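Local structure of meso-diaminopimelate dehydrogenase (Clostridium tetani, 3WGY) at residues H156-R162 / M221-F225; G165-G169 / Y202-E206; T193-M199 / Y224-N229. The protein catalyses, in its natural form, the reversible NADP-dependent oxidative deamination of meso-diaminopimelate; this engineered variant is captured with the 2-oxo acid 4-methyl-2-oxovalerate bound. The protein carries 6 engineered substitutions. All blocks are in the same frame, centred on the assembly; numbering follows the deposited sequence.

How the interactions relate
All three contacts lie on one side of the chain's centre and join parts of the C-terminal domain around its mixed sheet. Interactions 1 and 3 share Y224 and F225, with centres about 13 Å apart, and meet where H156 CD2 lies 3.7 Å from the engineered M199 SD. Interaction 2 is about 12 Å from interaction 1, centre to centre, tied to it by a probable hydrogen bond of 2.8 Å from R161 NE to N168 OD1. Interactions 2 and 3 lie about 21 Å apart, centre to centre, but share strand 197-205. Only interaction 1 includes a ligand-pocket residue, H156; between nearest atoms the Y224 side chain is about 6 Å from the ligand, and G169 CA about 13 Å.

Interaction 1: H156-R162 / M221-F225; sequences HSDAIRR and MPDYF. With COI (2-oxo-4-methylpentanoic acid), chain C.
H156, near the start of helix 154-162, meets Y224 and F225 of the loop that follows helix 211-219, and the three rings form an aromatic cluster beside the bound 2-oxo-4-methylpentanoic acid. The H156 side chain can be traced outward atom by atom. CB lies 4.0 Å from F225 CZ. With CG anti to the carbonyl carbon (chi1 -67°), the imidazole swings out from the helix between the two loop rings. CG is 3.9 Å from Y224 CD2, which lies over the centre of the imidazole: the edge of the tyrosine ring points at the imidazole face, a T-shaped pair. On the CD2 side the roles reverse, because the imidazole edge is directed at the F225 face, H156 CD2 to F225 CZ 3.9 Å, with the planes 88° apart. ND1, at the rim of the ring, donates to COI O1 at 3.2 Å with an N-H...O angle of 155°, and the backbone N of H156 adds a weak bond, so that both reach one carboxylate oxygen of the bound 2-oxo acid. NE2 lies 3.5 Å from Y224 O. The imidazole is therefore fixed in rotation by one ring over its face, another at its edge and a ligand oxygen near its plane.

One turn along the helix, A159 CB sits over the Y224 face in a CH-pi contact, 3.6 Å from CE2, while I160 CG1 packs on F225 CZ. I160 and F225 also touch I218 of helix 211-219, which continues this apolar layer. At the solvent side, R162 NH1 comes within 3.5 Å of Y224 OH. M221 completes the contact, its CE methyl resting 3.5 Å from A159 O.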
loop_
_atom_site.group_PDB
_atom_site.type_symbol
_atom_site.label_atom_id
_atom_site.label_comp_id
_atom_site.label_asym_id
_atom_site.label_seq_id
_atom_site.Cartn_x
_atom_site.Cartn_y
_atom_site.Cartn_z
ATOM N N HIS B 156 0.943 26.686 -13.582
ATOM C CA HIS B 156 2.272 27.077 -14.027
ATOM C C HIS B 156 2.391 27.269 -15.538
ATOM O O HIS B 156 3.102 28.163 -15.995
ATOM C CB HIS B 156 3.297 26.054 -13.542
ATOM C CG HIS B 156 3.467 26.039 -12.053
ATOM N ND1 HIS B 156 2.430 25.747 -11.188
ATOM C CD2 HIS B 156 4.551 26.283 -11.278
ATOM C CE1 HIS B 156 2.870 25.810 -9.946
ATOM N NE2 HIS B 156 4.152 26.135 -9.972
ATOM N N SER B 157 1.696 26.434 -16.310
ATOM C CA SER B 157 1.728 26.542 -17.765
ATOM C C SER B 157 1.056 27.829 -18.208
ATOM O O SER B 157 1.496 28.469 -19.163
ATOM C CB SER B 157 1.035 25.343 -18.414
ATOM O OG SER B 157 1.845 24.183 -18.312
ATOM N N ASP B 158 -0.021 28.199 -17.519
ATOM C CA ASP B 158 -0.727 29.438 -17.826
ATOM C C ASP B 158 0.182 30.592 -17.415
ATOM O O ASP B 158 0.293 31.590 -18.124
ATOM C CB ASP B 158 -2.041 29.532 -17.043
ATOM C CG ASP B 158 -3.033 28.449 -17.425
ATOM O OD1 ASP B 158 -3.167 28.158 -18.636
ATOM O OD2 ASP B 158 -3.691 27.901 -16.515
ATOM N N ALA B 159 0.827 30.439 -16.261
ATOM C CA ALA B 159 1.741 31.448 -15.736
ATOM C C ALA B 159 2.870 31.708 -16.728
ATOM O O ALA B 159 3.225 32.855 -16.978
ATOM C CB ALA B 159 2.312 30.990 -14.399
ATOM N N ILE B 160 3.433 30.636 -17.283
ATOM C CA ILE B 160 4.510 30.747 -18.266
ATOM C C ILE B 160 4.034 31.553 -19.472
ATOM O O ILE B 160 4.755 32.412 -19.981
ATOM C CB ILE B 160 4.961 29.353 -18.772
ATOM C CG1 ILE B 160 5.723 28.612 -17.681
ATOM C CG2 ILE B 160 5.860 29.498 -19.981
ATOM C CD1 ILE B 160 6.080 27.202 -18.074
ATOM N N ARG B 161 2.814 31.273 -19.921
ATOM C CA ARG B 161 2.236 31.955 -21.073
ATOM C C ARG B 161 2.033 33.455 -20.852
ATOM O O ARG B 161 1.891 34.214 -21.807
ATOM C CB ARG B 161 0.902 31.313 -21.455
ATOM C CG ARG B 161 0.996 29.877 -21.945
ATOM C CD ARG B 161 -0.289 29.485 -22.667
ATOM N NE ARG B 161 -0.252 28.116 -23.165
ATOM C CZ ARG B 161 -0.468 27.039 -22.419
ATOM N NH1 ARG B 161 -0.748 27.165 -21.125
ATOM N NH2 ARG B 161 -0.399 25.832 -22.969
ATOM N N ARG B 162 2.014 33.879 -19.596
ATOM C CA ARG B 162 1.845 35.293 -19.273
ATOM C C ARG B 162 3.146 36.077 -19.465
ATOM O O ARG B 162 3.130 37.303 -19.594
ATOM C CB ARG B 162 1.378 35.451 -17.822
ATOM C CG ARG B 162 -0.128 35.391 -17.624
ATOM C CD ARG B 162 -0.464 35.223 -16.152
ATOM N NE ARG B 162 -1.220 33.996 -15.926
ATOM C CZ ARG B 162 -1.127 33.244 -14.835
ATOM N NH1 ARG B 162 -0.300 33.586 -13.853
ATOM N NH2 ARG B 162 -1.867 32.148 -14.728
ATOM N N MET B 221 9.834 34.333 -11.120
ATOM C CA MET B 221 8.398 34.518 -10.927
ATOM C C MET B 221 7.939 34.071 -9.546
ATOM O O MET B 221 8.078 32.904 -9.180
ATOM C CB MET B 221 7.607 33.755 -11.982
ATOM C CG MET B 221 6.119 34.046 -11.927
ATOM S SD MET B 221 5.203 33.088 -13.121
ATOM C CE MET B 221 5.531 34.018 -14.616
ATOM N N PRO B 222 7.366 35.001 -8.767
ATOM C CA PRO B 222 6.876 34.728 -7.413
ATOM C C PRO B 222 5.613 33.877 -7.398
ATOM O O PRO B 222 4.823 33.898 -8.343
ATOM C CB PRO B 222 6.641 36.123 -6.852
ATOM C CG PRO B 222 6.169 36.868 -8.054
ATOM C CD PRO B 222 7.140 36.413 -9.127
ATOM N N ASP B 223 5.443 33.131 -6.312
ATOM C CA ASP B 223 4.296 32.249 -6.121
ATOM C C ASP B 223 4.353 31.003 -7.005
ATOM O O ASP B 223 3.607 30.054 -6.773
ATOM C CB ASP B 223 2.974 32.991 -6.388
ATOM C CG ASP B 223 2.851 34.285 -5.594
ATOM O OD1 ASP B 223 3.088 34.261 -4.368
ATOM O OD2 ASP B 223 2.508 35.324 -6.199
ATOM N N TYR B 224 5.232 30.997 -8.007
ATOM C CA TYR B 224 5.329 29.846 -8.905
ATOM C C TYR B 224 6.692 29.175 -9.016
ATOM O O TYR B 224 6.828 27.997 -8.702
ATOM C CB TYR B 224 4.875 30.219 -10.320
ATOM C CG TYR B 224 3.417 30.585 -10.449
ATOM C CD1 TYR B 224 2.962 31.852 -10.082
ATOM C CD2 TYR B 224 2.493 29.675 -10.967
ATOM C CE1 TYR B 224 1.624 32.208 -10.232
ATOM C CE2 TYR B 224 1.153 30.019 -11.119
ATOM C CZ TYR B 224 0.727 31.289 -10.753
ATOM O OH TYR B 224 -0.589 31.654 -10.923
ATOM N N PHE B 225 7.699 29.919 -9.458
ATOM C CA PHE B 225 9.032 29.350 -9.649
ATOM C C PHE B 225 10.138 29.843 -8.719
ATOM O O PHE B 225 11.101 29.120 -8.466
ATOM C CB PHE B 225 9.479 29.585 -11.094
ATOM C CG PHE B 225 8.554 29.006 -12.119
ATOM C CD1 PHE B 225 8.633 27.662 -12.465
ATOM C CD2 PHE B 225 7.592 29.802 -12.728
ATOM C CE1 PHE B 225 7.764 27.116 -13.407
ATOM C CE2 PHE B 225 6.714 29.268 -13.673
ATOM C CZ PHE B 225 6.801 27.922 -14.013
HETATM C C1 COI C . -1.456 23.695 -11.275
HETATM O O1 COI C . -0.411 24.360 -11.410
HETATM O O2 COI C . -1.457 22.469 -11.532
HETATM C C2 COI C . -2.743 24.371 -10.797
HETATM O O3 COI C . -2.785 25.572 -10.529
HETATM C C3 COI C . -3.973 23.471 -10.683
HETATM C C4 COI C . -4.837 23.611 -11.939
HETATM C C5 COI C . -6.028 22.656 -11.849
HETATM C C6 COI C . -5.340 25.050 -12.061
#

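Interaction 2: G165-G169 / Y202-E206; sequences GVKNG and YVVPE
Residues 165-169 and 202-206 run antiparallel as G169 pairs with V203 and N168 with V204, then slip by one residue before V166 pairs with P205, so that K167 and N168 both face V204. The donors and acceptors confirm this register. V204 N gives a hydrogen bond to N168 O at 2.7 Å, and V204 O takes two in return. N168 N approaches it in the carbonyl plane, on a lone pair, at 3.1 Å, whereas K167 N lies nearly in line with the C=O at 2.7 Å but with a bent N-H...O angle of 132°. Beyond the bulge, E206 N donates to G165 O at 2.7 Å, with P205 CA making a C-H...O contact to the same oxygen. G165 has a positive phi of 95°, and at its backbone angles a CB would press on the preceding carbonyl oxygen.

Among the side chains, V166 CG2 meets V203 CG1 at 3.7 Å, and both valines also touch I160 of helix 154-162. N168 and V204 project from the same face of the sheet, their CB atoms 4.1 Å apart, toward L240 of helix 237-243. The N168 amide is turned away from V204, with CG anti to its own N (chi1 -164°); OD1 accepts a hydrogen bond from R161 NE and a weak one from G169 N, and ND2 is hydrogen-bonded to E237 OE2. One water donates to V166 O at 3.1 Å and also lies near E206 OE2, at a separation too short to be reliable. Two successive residues opposite one, both donating to its carbonyl, define a classic beta bulge, here placed where strand 166-175 begins beside the end of strand 197-205 in the mixed sheet of the C-terminal domain.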
loop_
_atom_site.group_PDB
_atom_site.type_symbol
_atom_site.label_atom_id
_atom_site.label_comp_id
_atom_site.label_asym_id
_atom_site.label_seq_id
_atom_site.Cartn_x
_atom_site.Cartn_y
_atom_site.Cartn_z
ATOM N N GLY B 165 7.185 37.496 -24.425
ATOM C CA GLY B 165 8.053 36.749 -25.316
ATOM C C GLY B 165 7.731 35.271 -25.436
ATOM O O GLY B 165 8.297 34.577 -26.281
ATOM N N VAL B 166 6.828 34.784 -24.588
ATOM C CA VAL B 166 6.436 33.375 -24.608
ATOM C C VAL B 166 5.179 33.131 -25.441
ATOM O O VAL B 166 4.093 33.563 -25.070
ATOM C CB VAL B 166 6.170 32.851 -23.177
ATOM C CG1 VAL B 166 5.553 31.453 -23.235
ATOM C CG2 VAL B 166 7.472 32.828 -22.385
ATOM N N LYS B 167 5.340 32.438 -26.565
ATOM C CA LYS B 167 4.229 32.094 -27.452
ATOM C C LYS B 167 3.368 31.023 -26.797
ATOM O O LYS B 167 2.153 31.168 -26.640
ATOM C CB LYS B 167 4.757 31.524 -28.768
ATOM C CG LYS B 167 5.115 32.543 -29.810
ATOM C CD LYS B 167 4.076 32.563 -30.915
ATOM C CE LYS B 167 4.072 31.253 -31.685
ATOM N NZ LYS B 167 3.084 31.282 -32.802
ATOM N N ASN B 168 4.023 29.928 -26.442
ATOM C CA ASN B 168 3.348 28.812 -25.822
ATOM C C ASN B 168 4.374 28.073 -24.965
ATOM O O ASN B 168 5.571 28.334 -25.065
ATOM C CB ASN B 168 2.773 27.902 -26.916
ATOM C CG ASN B 168 1.739 26.941 -26.383
ATOM O OD1 ASN B 168 1.343 27.030 -25.224
ATOM N ND2 ASN B 168 1.288 26.019 -27.226
ATOM N N GLY B 169 3.907 27.171 -24.108
ATOM C CA GLY B 169 4.827 26.442 -23.260
ATOM C C GLY B 169 4.162 25.494 -22.282
ATOM O O GLY B 169 2.940 25.436 -22.174
ATOM N N TYR B 202 9.359 24.115 -20.938
ATOM C CA TYR B 202 9.688 23.982 -22.344
ATOM C C TYR B 202 8.875 25.091 -22.979
ATOM O O TYR B 202 7.644 25.048 -22.990
ATOM C CB TYR B 202 9.279 22.609 -22.872
ATOM C CG TYR B 202 10.093 21.485 -22.268
ATOM C CD1 TYR B 202 9.793 20.978 -21.000
ATOM C CD2 TYR B 202 11.192 20.954 -22.952
ATOM C CE1 TYR B 202 10.567 19.968 -20.429
ATOM C CE2 TYR B 202 11.972 19.955 -22.395
ATOM C CZ TYR B 202 11.657 19.464 -21.135
ATOM O OH TYR B 202 12.441 18.477 -20.588
ATOM N N VAL B 203 9.575 26.090 -23.500
ATOM C CA VAL B 203 8.920 27.251 -24.071
ATOM C C VAL B 203 9.071 27.481 -25.566
ATOM O O VAL B 203 10.125 27.252 -26.144
ATOM C CB VAL B 203 9.407 28.532 -23.340
ATOM C CG1 VAL B 203 8.863 29.782 -24.020
ATOM C CG2 VAL B 203 8.996 28.475 -21.875
ATOM N N VAL B 204 7.983 27.934 -26.175
ATOM C CA VAL B 204 7.963 28.280 -27.585
ATOM C C VAL B 204 7.984 29.806 -27.535
ATOM O O VAL B 204 7.001 30.437 -27.143
ATOM C CB VAL B 204 6.670 27.812 -28.272
ATOM C CG1 VAL B 204 6.719 28.161 -29.755
ATOM C CG2 VAL B 204 6.495 26.308 -28.076
ATOM N N PRO B 205 9.115 30.418 -27.911
ATOM C CA PRO B 205 9.258 31.877 -27.896
ATOM C C PRO B 205 8.655 32.578 -29.109
ATOM O O PRO B 205 8.553 31.981 -30.183
ATOM C CB PRO B 205 10.767 32.055 -27.850
ATOM C CG PRO B 205 11.216 30.971 -28.797
ATOM C CD PRO B 205 10.364 29.776 -28.368
ATOM N N GLU B 206 8.249 33.835 -28.926
ATOM C CA GLU B 206 7.714 34.644 -30.023
ATOM C C GLU B 206 8.947 34.947 -30.865
ATOM O O GLU B 206 10.058 34.932 -30.339
ATOM C CB GLU B 206 7.147 35.971 -29.506
ATOM C CG GLU B 206 5.991 35.873 -28.528
ATOM C CD GLU B 206 4.691 35.440 -29.177
ATOM O OE1 GLU B 206 4.584 35.498 -30.414
ATOM O OE2 GLU B 206 3.766 35.053 -28.441
HETATM O O HOH W 1 3.275 36.243 -26.324
#

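Interaction 3: T193-M199 / Y224-N229; sequences TREKHEM and YFADYN. Engineered in segment 193-199: M199 (natural residue Arg).
The Y228 ring lies between two methyl groups of segment 193-199, T193 CG2 over one face, 3.3 Å from CZ, and CE of the engineered M199 over the other. H197 O approaches the ring edge, 3.2 Å from CD2. M199 crosses obliquely to both aromatic neighbours; with CG anti to its carbonyl carbon (chi1 -86°), its sulfur reaches 3.5 Å from F225 CD1 and also lies over the Y228 face, making two Met-aromatic contacts. R194 crosses N229 at about a right angle, its NE 2.8 Å from N229 OD1, with guanidinium and amide planes 80° apart.

Backbone and water position these groups. M199 N donates to N229 O at 2.9 Å, nearly straight at 171°. A bridging water gives its protons to R194 O and H197 O and accepts from N229 N at 2.7 Å, thus tying the helix end to the loop. Y228 itself closes a type I turn through its N to F225 O, 2.7 Å. Further out, the M199 backbone bonds to T231 as well as N229, the alternation of parallel strands, here between 197-205 and 230-234 at the edge of the C-terminal domain's mixed sheet.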
loop_
_atom_site.group_PDB
_atom_site.type_symbol
_atom_site.label_atom_id
_atom_site.label_comp_id
_atom_site.label_asym_id
_atom_site.label_seq_id
_atom_site.Cartn_x
_atom_site.Cartn_y
_atom_site.Cartn_z
ATOM N N THR B 193 11.664 23.226 0.540
ATOM C CA THR B 193 10.922 23.148 -0.714
ATOM C C THR B 193 11.878 23.004 -1.885
ATOM O O THR B 193 11.661 22.197 -2.791
ATOM C CB THR B 193 10.085 24.409 -0.944
ATOM O OG1 THR B 193 9.147 24.560 0.128
ATOM C CG2 THR B 193 9.335 24.308 -2.255
ATOM N N ARG B 194 12.949 23.785 -1.839
ATOM C CA ARG B 194 13.949 23.798 -2.894
ATOM C C ARG B 194 14.712 22.490 -3.088
ATOM O O ARG B 194 15.278 22.253 -4.159
ATOM C CB ARG B 194 14.948 24.927 -2.642
ATOM C CG ARG B 194 15.885 25.149 -3.807
ATOM C CD ARG B 194 16.823 26.322 -3.589
ATOM N NE ARG B 194 16.977 27.076 -4.825
ATOM C CZ ARG B 194 16.089 27.959 -5.275
ATOM N NH1 ARG B 194 14.987 28.214 -4.582
ATOM N NH2 ARG B 194 16.294 28.571 -6.429
ATOM N N GLU B 195 14.737 21.643 -2.066
ATOM C CA GLU B 195 15.454 20.377 -2.161
ATOM C C GLU B 195 14.619 19.208 -2.684
ATOM O O GLU B 195 15.167 18.284 -3.286
ATOM C CB GLU B 195 16.033 19.994 -0.794
ATOM C CG GLU B 195 16.965 21.035 -0.192
ATOM C CD GLU B 195 17.382 20.690 1.227
ATOM O OE1 GLU B 195 16.498 20.367 2.050
ATOM O OE2 GLU B 195 18.593 20.744 1.525
ATOM N N LYS B 196 13.307 19.250 -2.460
ATOM C CA LYS B 196 12.407 18.165 -2.881
ATOM C C LYS B 196 12.040 18.089 -4.363
ATOM O O LYS B 196 12.048 17.002 -4.943
ATOM C CB LYS B 196 11.103 18.207 -2.073
ATOM C CG LYS B 196 11.257 17.903 -0.595
ATOM C CD LYS B 196 9.909 17.906 0.114
ATOM C CE LYS B 196 9.020 16.765 -0.359
ATOM N NZ LYS B 196 7.680 16.815 0.293
ATOM N N HIS B 197 11.690 19.226 -4.961
ATOM C CA HIS B 197 11.298 19.254 -6.366
ATOM C C HIS B 197 11.915 20.399 -7.156
ATOM O O HIS B 197 12.139 21.487 -6.626
ATOM C CB HIS B 197 9.775 19.393 -6.520
ATOM C CG HIS B 197 8.974 18.380 -5.760
ATOM N ND1 HIS B 197 8.732 18.490 -4.405
ATOM C CD2 HIS B 197 8.320 17.268 -6.174
ATOM C CE1 HIS B 197 7.959 17.491 -4.018
ATOM N NE2 HIS B 197 7.697 16.735 -5.070
ATOM N N GLU B 198 12.156 20.147 -8.439
ATOM C CA GLU B 198 12.687 21.169 -9.334
ATOM C C GLU B 198 11.603 21.383 -10.388
ATOM O O GLU B 198 10.651 20.602 -10.480
ATOM C CB GLU B 198 13.979 20.700 -10.011
ATOM C CG GLU B 198 13.764 19.740 -11.163
ATOM C CD GLU B 198 15.051 19.392 -11.900
ATOM O OE1 GLU B 198 15.734 20.315 -12.390
ATOM O OE2 GLU B 198 15.380 18.193 -11.997
ATOM N N MET B 199 11.729 22.440 -11.174
ATOM C CA MET B 199 10.747 22.707 -12.209
ATOM C C MET B 199 11.419 22.909 -13.556
ATOM O O MET B 199 12.418 23.618 -13.664
ATOM C CB MET B 199 9.904 23.925 -11.831
ATOM C CG MET B 199 8.706 23.563 -10.957
ATOM S SD MET B 199 7.884 25.008 -10.282
ATOM C CE MET B 199 7.291 24.365 -8.712
ATOM N N TYR B 224 5.232 30.997 -8.007
ATOM C CA TYR B 224 5.329 29.846 -8.905
ATOM C C TYR B 224 6.692 29.175 -9.016
ATOM O O TYR B 224 6.828 27.997 -8.702
ATOM C CB TYR B 224 4.875 30.219 -10.320
ATOM C CG TYR B 224 3.417 30.585 -10.449
ATOM C CD1 TYR B 224 2.962 31.852 -10.082
ATOM C CD2 TYR B 224 2.493 29.675 -10.967
ATOM C CE1 TYR B 224 1.624 32.208 -10.232
ATOM C CE2 TYR B 224 1.153 30.019 -11.119
ATOM C CZ TYR B 224 0.727 31.289 -10.753
ATOM O OH TYR B 224 -0.589 31.654 -10.923
ATOM N N PHE B 225 7.699 29.919 -9.458
ATOM C CA PHE B 225 9.032 29.350 -9.649
ATOM C C PHE B 225 10.138 29.843 -8.719
ATOM O O PHE B 225 11.101 29.120 -8.466
ATOM C CB PHE B 225 9.479 29.585 -11.094
ATOM C CG PHE B 225 8.554 29.006 -12.119
ATOM C CD1 PHE B 225 8.633 27.662 -12.465
ATOM C CD2 PHE B 225 7.592 29.802 -12.728
ATOM C CE1 PHE B 225 7.764 27.116 -13.407
ATOM C CE2 PHE B 225 6.714 29.268 -13.673
ATOM C CZ PHE B 225 6.801 27.922 -14.013
ATOM N N ALA B 226 10.004 31.072 -8.231
ATOM C CA ALA B 226 10.998 31.682 -7.354
ATOM C C ALA B 226 11.630 30.742 -6.324
ATOM O O ALA B 226 12.850 30.730 -6.159
ATOM C CB ALA B 226 10.386 32.892 -6.644
ATOM N N ASP B 227 10.810 29.951 -5.641
ATOM C CA ASP B 227 11.318 29.041 -4.622
ATOM C C ASP B 227 11.953 27.756 -5.136
ATOM O O ASP B 227 12.577 27.036 -4.360
ATOM C CB ASP B 227 10.204 28.670 -3.636
ATOM C CG ASP B 227 9.729 29.856 -2.813
ATOM O OD1 ASP B 227 10.580 30.536 -2.207
ATOM O OD2 ASP B 227 8.506 30.108 -2.773
ATOM N N TYR B 228 11.816 27.470 -6.428
ATOM C CA TYR B 228 12.372 26.233 -6.989
ATOM C C TYR B 228 13.474 26.431 -8.020
ATOM O O TYR B 228 13.502 27.440 -8.716
ATOM C CB TYR B 228 11.269 25.401 -7.661
ATOM C CG TYR B 228 10.096 25.029 -6.779
ATOM C CD1 TYR B 228 9.166 25.989 -6.381
ATOM C CD2 TYR B 228 9.901 23.706 -6.364
ATOM C CE1 TYR B 228 8.073 25.647 -5.602
ATOM C CE2 TYR B 228 8.812 23.352 -5.586
ATOM C CZ TYR B 228 7.901 24.329 -5.210
ATOM O OH TYR B 228 6.806 23.994 -4.453
ATOM N N ASN B 229 14.382 25.461 -8.116
ATOM C CA ASN B 229 15.425 25.526 -9.127
ATOM C C ASN B 229 14.632 25.255 -10.395
ATOM O O ASN B 229 13.996 24.203 -10.516
ATOM C CB ASN B 229 16.473 24.432 -8.933
ATOM C CG ASN B 229 17.247 24.584 -7.640
ATOM O OD1 ASN B 229 17.507 25.700 -7.186
ATOM N ND2 ASN B 229 17.638 23.458 -7.047
HETATM O O HOH W 2 14.047 23.451 -6.322
HETATM O O HOH W 3 17.843 22.058 -4.526
HETATM O O HOH W 4 15.297 22.658 -12.844
#